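Local coordinates for hemoglobin-like protein (Methylacidiphilum infernorum, PDB 4NK1) that binds heme and, as a group II truncated hemoglobin, probably oxygen, at residues B[47-52]-B[163-168]; B[136-141]-B[157-162]. All coordinates share one frame; numbering follows the deposited sequence.

Interaction 1 (B[47-52]-B[163-168]). With HEM (protoporphyrin IX containing Fe), chain E.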
# COMPACT_ATOMS: atom_id res chain seq x y z
N VAL B 47 -4.56 15.08 11.01
CA VAL B 47 -3.42 15.96 10.90
C VAL B 47 -3.81 17.42 11.16
O VAL B 47 -4.77 17.94 10.57
CB VAL B 47 -2.61 15.75 9.59
CG1 VAL B 47 -3.16 14.60 8.76
CG2 VAL B 47 -2.51 17.03 8.78
N LYS B 48 -3.10 18.05 12.09
CA LYS B 48 -3.24 19.48 12.34
C LYS B 48 -2.27 20.25 11.47
O LYS B 48 -1.05 20.14 11.65
CB LYS B 48 -2.93 19.82 13.79
CG LYS B 48 -3.83 19.18 14.83
CD LYS B 48 -3.90 20.11 16.04
CE LYS B 48 -4.36 19.39 17.30
NZ LYS B 48 -4.47 20.34 18.45
N PHE B 49 -2.79 21.01 10.52
CA PHE B 49 -1.95 21.92 9.78
C PHE B 49 -1.51 23.04 10.71
O PHE B 49 -2.26 23.40 11.63
CB PHE B 49 -2.69 22.44 8.56
CG PHE B 49 -2.65 21.50 7.39
CD1 PHE B 49 -3.28 20.26 7.45
CD2 PHE B 49 -1.98 21.84 6.23
CE1 PHE B 49 -3.24 19.38 6.37
CE2 PHE B 49 -1.93 20.97 5.15
CZ PHE B 49 -2.57 19.74 5.22
N PRO B 50 -0.30 23.59 10.50
CA PRO B 50 0.25 24.61 11.40
C PRO B 50 -0.58 25.90 11.35
O PRO B 50 -1.13 26.22 10.30
CB PRO B 50 1.65 24.89 10.80
CG PRO B 50 1.92 23.74 9.85
CD PRO B 50 0.58 23.33 9.34
N SER B 51 -0.68 26.62 12.46
CA SER B 51 -1.32 27.93 12.41
C SER B 51 -0.36 28.91 11.74
O SER B 51 0.82 28.59 11.49
CB SER B 51 -1.68 28.43 13.81
OG SER B 51 -0.53 28.82 14.53
N LYS B 52 -0.87 30.11 11.44
CA LYS B 52 -0.10 31.14 10.76
C LYS B 52 1.07 31.65 11.63
O LYS B 52 2.02 32.23 11.12
CB LYS B 52 -1.02 32.30 10.37
CG LYS B 52 -0.40 33.35 9.43
CD LYS B 52 -1.36 34.54 9.27
CE LYS B 52 -1.44 35.07 7.84
NZ LYS B 52 -0.26 35.90 7.46
N GLU B 163 4.74 14.95 10.71
CA GLU B 163 4.80 13.59 11.25
C GLU B 163 3.54 12.84 10.89
O GLU B 163 3.61 11.69 10.45
CB GLU B 163 4.93 13.63 12.77
CG GLU B 163 5.17 12.28 13.43
CD GLU B 163 3.88 11.53 13.73
OE1 GLU B 163 2.80 12.17 13.80
OE2 GLU B 163 3.94 10.29 13.90
N SER B 164 2.40 13.49 11.07
CA SER B 164 1.10 12.87 10.83
C SER B 164 0.74 12.90 9.34
O SER B 164 0.28 11.90 8.79
CB SER B 164 0.03 13.58 11.66
OG SER B 164 -1.25 13.02 11.41
N PHE B 165 0.96 14.04 8.69
CA PHE B 165 0.65 14.16 7.27
C PHE B 165 1.42 13.16 6.40
O PHE B 165 0.87 12.63 5.43
CB PHE B 165 0.94 15.59 6.78
CG PHE B 165 0.25 15.94 5.51
CD1 PHE B 165 -0.92 15.29 5.12
CD2 PHE B 165 0.77 16.93 4.68
CE1 PHE B 165 -1.57 15.62 3.93
CE2 PHE B 165 0.13 17.26 3.48
CZ PHE B 165 -1.04 16.60 3.11
N SER B 166 2.69 12.92 6.72
CA SER B 166 3.53 12.02 5.94
C SER B 166 3.01 10.59 5.89
O SER B 166 3.35 9.84 4.99
CB SER B 166 4.95 12.02 6.47
OG SER B 166 5.00 11.62 7.82
N ILE B 167 2.20 10.20 6.87
CA ILE B 167 1.64 8.85 6.92
C ILE B 167 0.73 8.63 5.72
O ILE B 167 0.58 7.52 5.22
CB ILE B 167 0.85 8.62 8.23
CG1 ILE B 167 1.79 8.62 9.43
CG2 ILE B 167 0.05 7.32 8.20
CD1 ILE B 167 1.12 8.95 10.75
N ARG B 168 0.14 9.72 5.24
CA ARG B 168 -0.80 9.63 4.15
C ARG B 168 -0.16 9.48 2.78
O ARG B 168 -0.86 9.23 1.79
CB ARG B 168 -1.73 10.84 4.18
CG ARG B 168 -2.63 10.81 5.42
CD ARG B 168 -3.65 11.90 5.38
NE ARG B 168 -4.37 11.97 6.65
CZ ARG B 168 -5.65 12.30 6.76
NH1 ARG B 168 -6.35 12.58 5.67
NH2 ARG B 168 -6.23 12.34 7.95
CHA HEM E . 7.12 15.80 -4.41
CHB HEM E . 9.13 12.14 -1.93
CHC HEM E . 6.25 13.15 1.84
CHD HEM E . 5.37 17.50 -0.15
C1A HEM E . 7.87 14.67 -4.14
C2A HEM E . 8.69 13.88 -5.05
C3A HEM E . 9.24 12.88 -4.34
C4A HEM E . 8.79 12.99 -2.96
CMA HEM E . 10.18 11.78 -4.91
CAA HEM E . 8.96 14.05 -6.57
CBA HEM E . 7.91 14.84 -7.36
CGA HEM E . 7.01 13.94 -8.17
O1A HEM E . 6.45 12.97 -7.59
O2A HEM E . 6.83 14.20 -9.40
C1B HEM E . 8.49 12.02 -0.71
C2B HEM E . 8.64 10.96 0.26
C3B HEM E . 7.84 11.23 1.29
C4B HEM E . 7.16 12.49 1.03
CMB HEM E . 9.53 9.69 0.16
CAB HEM E . 7.70 10.33 2.55
CBB HEM E . 6.59 10.35 3.31
C1C HEM E . 5.79 14.44 1.67
C2C HEM E . 5.02 15.23 2.61
C3C HEM E . 4.80 16.42 2.07
C4C HEM E . 5.40 16.45 0.74
CMC HEM E . 4.55 14.83 4.02
CAC HEM E . 4.01 17.53 2.78
CBC HEM E . 4.47 18.79 2.75
C1D HEM E . 5.68 17.46 -1.49
C2D HEM E . 5.40 18.49 -2.47
C3D HEM E . 5.95 17.96 -3.80
C4D HEM E . 6.51 16.66 -3.50
CMD HEM E . 4.71 19.85 -2.25
CAD HEM E . 5.88 18.69 -5.15
CBD HEM E . 4.46 18.56 -5.69
CGD HEM E . 4.28 19.36 -6.96
O1D HEM E . 5.15 19.30 -7.87
O2D HEM E . 3.24 20.06 -7.08
NA HEM E . 7.97 14.09 -2.88
NB HEM E . 7.58 12.94 -0.21
NC HEM E . 6.00 15.22 0.54
ND HEM E . 6.33 16.41 -2.15
FE HEM E . 6.95 14.71 -1.20

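Interaction 2 (B[136-141]-B[157-162]). With HEM (protoporphyrin IX containing Fe), chain E; PO4 (phosphate ion), chain F.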
# COMPACT_ATOMS: atom_id res chain seq x y z
N ILE B 136 12.73 7.83 6.91
CA ILE B 136 13.94 8.50 6.48
C ILE B 136 13.67 9.96 6.10
O ILE B 136 14.48 10.86 6.39
CB ILE B 136 14.62 7.73 5.33
CG1 ILE B 136 15.05 6.34 5.82
CG2 ILE B 136 15.85 8.47 4.82
CD1 ILE B 136 15.55 5.44 4.72
N TRP B 137 12.54 10.19 5.45
CA TRP B 137 12.10 11.53 5.07
C TRP B 137 11.95 12.39 6.32
O TRP B 137 12.42 13.53 6.37
CB TRP B 137 10.75 11.40 4.36
CG TRP B 137 10.25 12.64 3.67
CD1 TRP B 137 10.50 13.02 2.38
CD2 TRP B 137 9.38 13.64 4.22
NE1 TRP B 137 9.84 14.20 2.10
CE2 TRP B 137 9.14 14.60 3.21
CE3 TRP B 137 8.77 13.81 5.47
CZ2 TRP B 137 8.33 15.72 3.42
CZ3 TRP B 137 7.96 14.92 5.68
CH2 TRP B 137 7.74 15.86 4.65
N LEU B 138 11.31 11.83 7.34
CA LEU B 138 11.14 12.48 8.62
C LEU B 138 12.49 12.78 9.25
O LEU B 138 12.74 13.90 9.72
CB LEU B 138 10.31 11.58 9.55
CG LEU B 138 8.98 12.08 10.10
CD1 LEU B 138 8.33 13.17 9.23
CD2 LEU B 138 8.01 10.91 10.32
N ALA B 139 13.38 11.79 9.26
CA ALA B 139 14.71 11.99 9.82
C ALA B 139 15.42 13.17 9.15
O ALA B 139 16.07 13.99 9.82
CB ALA B 139 15.54 10.71 9.68
N CYS B 140 15.27 13.28 7.83
CA CYS B 140 15.89 14.36 7.08
C CYS B 140 15.35 15.72 7.51
O CYS B 140 16.12 16.68 7.64
CB CYS B 140 15.67 14.15 5.58
SG CYS B 140 16.69 12.84 4.87
N TYR B 141 14.04 15.79 7.74
CA TYR B 141 13.41 17.01 8.22
C TYR B 141 13.84 17.36 9.64
O TYR B 141 14.07 18.52 9.95
CB TYR B 141 11.89 16.90 8.16
CG TYR B 141 11.30 17.88 7.19
CD1 TYR B 141 10.36 17.49 6.24
CD2 TYR B 141 11.70 19.20 7.20
CE1 TYR B 141 9.83 18.41 5.34
CE2 TYR B 141 11.18 20.12 6.31
CZ TYR B 141 10.25 19.72 5.38
OH TYR B 141 9.74 20.64 4.50
N GLU B 157 4.75 22.52 16.62
CA GLU B 157 3.60 22.68 15.73
C GLU B 157 3.97 22.24 14.32
O GLU B 157 3.18 21.59 13.63
CB GLU B 157 3.08 24.11 15.74
CG GLU B 157 1.64 24.22 15.24
CD GLU B 157 1.10 25.62 15.30
OE1 GLU B 157 0.19 25.93 14.49
OE2 GLU B 157 1.56 26.41 16.16
N PHE B 158 5.19 22.57 13.89
CA PHE B 158 5.63 22.15 12.57
C PHE B 158 5.82 20.64 12.51
O PHE B 158 5.36 19.99 11.57
CB PHE B 158 6.91 22.84 12.15
CG PHE B 158 7.34 22.51 10.76
CD1 PHE B 158 6.89 23.27 9.68
CD2 PHE B 158 8.18 21.43 10.51
CE1 PHE B 158 7.28 22.96 8.38
CE2 PHE B 158 8.56 21.11 9.21
CZ PHE B 158 8.11 21.88 8.15
N TRP B 159 6.50 20.09 13.51
CA TRP B 159 6.77 18.66 13.53
C TRP B 159 5.51 17.80 13.50
O TRP B 159 5.42 16.84 12.73
CB TRP B 159 7.59 18.28 14.76
CG TRP B 159 7.88 16.80 14.77
CD1 TRP B 159 7.24 15.83 15.49
CD2 TRP B 159 8.85 16.13 13.97
NE1 TRP B 159 7.78 14.59 15.20
CE2 TRP B 159 8.77 14.75 14.27
CE3 TRP B 159 9.81 16.56 13.03
CZ2 TRP B 159 9.60 13.80 13.66
CZ3 TRP B 159 10.63 15.62 12.43
CH2 TRP B 159 10.52 14.26 12.75
N GLN B 160 4.54 18.13 14.35
CA GLN B 160 3.35 17.30 14.46
C GLN B 160 2.57 17.29 13.16
O GLN B 160 1.90 16.30 12.85
CB GLN B 160 2.46 17.76 15.61
CG GLN B 160 1.57 18.94 15.29
CD GLN B 160 0.93 19.48 16.53
OE1 GLN B 160 1.11 18.93 17.63
NE2 GLN B 160 0.17 20.56 16.39
N TRP B 161 2.68 18.36 12.38
CA TRP B 161 2.06 18.42 11.07
C TRP B 161 2.72 17.41 10.13
O TRP B 161 2.06 16.48 9.65
CB TRP B 161 2.15 19.83 10.48
CG TRP B 161 1.73 19.92 9.05
CD1 TRP B 161 0.58 19.44 8.50
CD2 TRP B 161 2.45 20.55 7.98
NE1 TRP B 161 0.53 19.73 7.15
CE2 TRP B 161 1.67 20.40 6.81
CE3 TRP B 161 3.68 21.22 7.90
CZ2 TRP B 161 2.08 20.91 5.56
CZ3 TRP B 161 4.09 21.72 6.66
CH2 TRP B 161 3.29 21.56 5.51
N ILE B 162 4.02 17.56 9.88
CA ILE B 162 4.65 16.63 8.93
C ILE B 162 4.64 15.18 9.41
O ILE B 162 4.53 14.26 8.58
CB ILE B 162 6.07 17.06 8.50
CG1 ILE B 162 7.04 17.04 9.68
CG2 ILE B 162 6.04 18.41 7.78
CD1 ILE B 162 8.48 17.38 9.29
CHA HEM E . 7.12 15.80 -4.41
CHB HEM E . 9.13 12.14 -1.93
CHC HEM E . 6.25 13.15 1.84
CHD HEM E . 5.37 17.50 -0.15
C1A HEM E . 7.87 14.67 -4.14
C2A HEM E . 8.69 13.88 -5.05
C3A HEM E . 9.24 12.88 -4.34
C4A HEM E . 8.79 12.99 -2.96
CMA HEM E . 10.18 11.78 -4.91
CAA HEM E . 8.96 14.05 -6.57
CBA HEM E . 7.91 14.84 -7.36
CGA HEM E . 7.01 13.94 -8.17
O1A HEM E . 6.45 12.97 -7.59
O2A HEM E . 6.83 14.20 -9.40
C1B HEM E . 8.49 12.02 -0.71
C2B HEM E . 8.64 10.96 0.26
C3B HEM E . 7.84 11.23 1.29
C4B HEM E . 7.16 12.49 1.03
CMB HEM E . 9.53 9.69 0.16
CAB HEM E . 7.70 10.33 2.55
CBB HEM E . 6.59 10.35 3.31
C1C HEM E . 5.79 14.44 1.67
C2C HEM E . 5.02 15.23 2.61
C3C HEM E . 4.80 16.42 2.07
C4C HEM E . 5.40 16.45 0.74
CMC HEM E . 4.55 14.83 4.02
CAC HEM E . 4.01 17.53 2.78
CBC HEM E . 4.47 18.79 2.75
C1D HEM E . 5.68 17.46 -1.49
C2D HEM E . 5.40 18.49 -2.47
C3D HEM E . 5.95 17.96 -3.80
C4D HEM E . 6.51 16.66 -3.50
CMD HEM E . 4.71 19.85 -2.25
CAD HEM E . 5.88 18.69 -5.15
CBD HEM E . 4.46 18.56 -5.69
CGD HEM E . 4.28 19.36 -6.96
O1D HEM E . 5.15 19.30 -7.87
O2D HEM E . 3.24 20.06 -7.08
NA HEM E . 7.97 14.09 -2.88
NB HEM E . 7.58 12.94 -0.21
NC HEM E . 6.00 15.22 0.54
ND HEM E . 6.33 16.41 -2.15
FE HEM E . 6.95 14.71 -1.20
P PO4 F . 9.51 16.73 -0.53
O1 PO4 F . 10.54 16.46 -1.57
O2 PO4 F . 8.65 15.52 -0.35
O3 PO4 F . 10.18 17.11 0.75
O4 PO4 F . 8.69 17.88 -0.99

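Interaction 1 (B[47-52]-B[163-168])
Arg168 NH2 is gripped by two backbone oxygens, Pro45 O of its own chain and Glu37 O of the second subunit, and Val47 CG1 packs against the same guanidinium group. This joins the N-terminal extension of the chain to the end of helix 155-165, in a fold of the truncated hemoglobin family. Strand 47-48 also pairs antiparallel with a strand of the second subunit, so the contact lies at the dimer interface. Val47 points toward the helix, and its CG1 lies 3.6 Å from Arg168 NE. Ser164 OG approaches the base of the valine, 3.6 Å from Val47 CB, and it is hydrogen-bonded to Glu46 O. A hydroxyl packed against a hydrocarbon group thus still has a polar partner. No hydrogen bond joins the two segments directly. The Phe49 ring makes an edge-to-face pair with Phe165. The centroids are 5.3 Å apart and the planes meet at 56°. Phe49 CZ sits above the rim of the Phe165 ring, not over its centre. The first torsion of Phe165 puts CG anti to the backbone N (chi1 -161°), and the ring reaches between Phe49 and the heme. Trp161, one turn earlier in the helix, and Phe100 of helix 87-104 also pack against this ring. An alanine in place of Phe165 would be likely to leave the Phe49 edge without the face it meets and to open a gap beside the heme vinyl carbon CAC. The next residue also lines the heme: Ser166 CA is 3.6 Å from the heme methyl carbon CMC. On the neighbouring vinyl group, heme CAC lies 3.8 Å from Phe165 CD2.

Interaction 2 (B[136-141]-B[157-162])
The indole of Trp137 has the heme on one face and Tyr141 CD1 over the rim of the other, while Ile162 CB and phosphate O2 lie at its edge. Trp137 CZ2 comes within 3.3 Å of heme C1C. With CG anti to the backbone N (chi1 -169°), the indole reaches over the heme. Trp137 NE1 donates a hydrogen bond to phosphate O2 at 3.0 Å and a weak one to O3. The phosphate probably comes from the crystallisation liquor. Its O2 binds the iron at 2.1 Å, and His124 is the axial protein ligand.

Phe158 turns its edge to a face of Tyr141, with the planes at 66°. Ile162 fits beside these rings, and its CD1 reaches 3.6 Å from Tyr141 CG. Leu138 lies crosswise to the Trp159 side chain, with Leu138 CG 3.8 Å from Trp159 CH2. Trp159 NE1 is hydrogen-bonded to Val182 O.

The side-chain pairs across the two helices are apolar, and no hydrogen bond crosses between them. The two helical segments run antiparallel at 166°. This is the G/H helix pair of the globin fold, and a tryptophan at the heme ligand is characteristic of group II truncated hemoglobins.

Overall arrangement
From the N terminus, the chain passes strand 47-48 and enters helices 52-58, 60-74 and 87-104. It then passes His124 and reaches helix 131-147, the first side of interaction 2. After a short connection it turns back as helix 155-165, which closes the small loop of interaction 2. The end of that helix and the residues after it meet segment 47-52 and close the much larger loop of interaction 1. Interaction 2 is therefore nested inside interaction 1. Helix 155-165 serves both, with Trp161 of segment 157-162 packing on Phe49 of segment 47-52. Both contacts touch the heme, interaction 1 through segment 163-168, so segment 47-52 packs on the outer side of a helix that lines the cofactor.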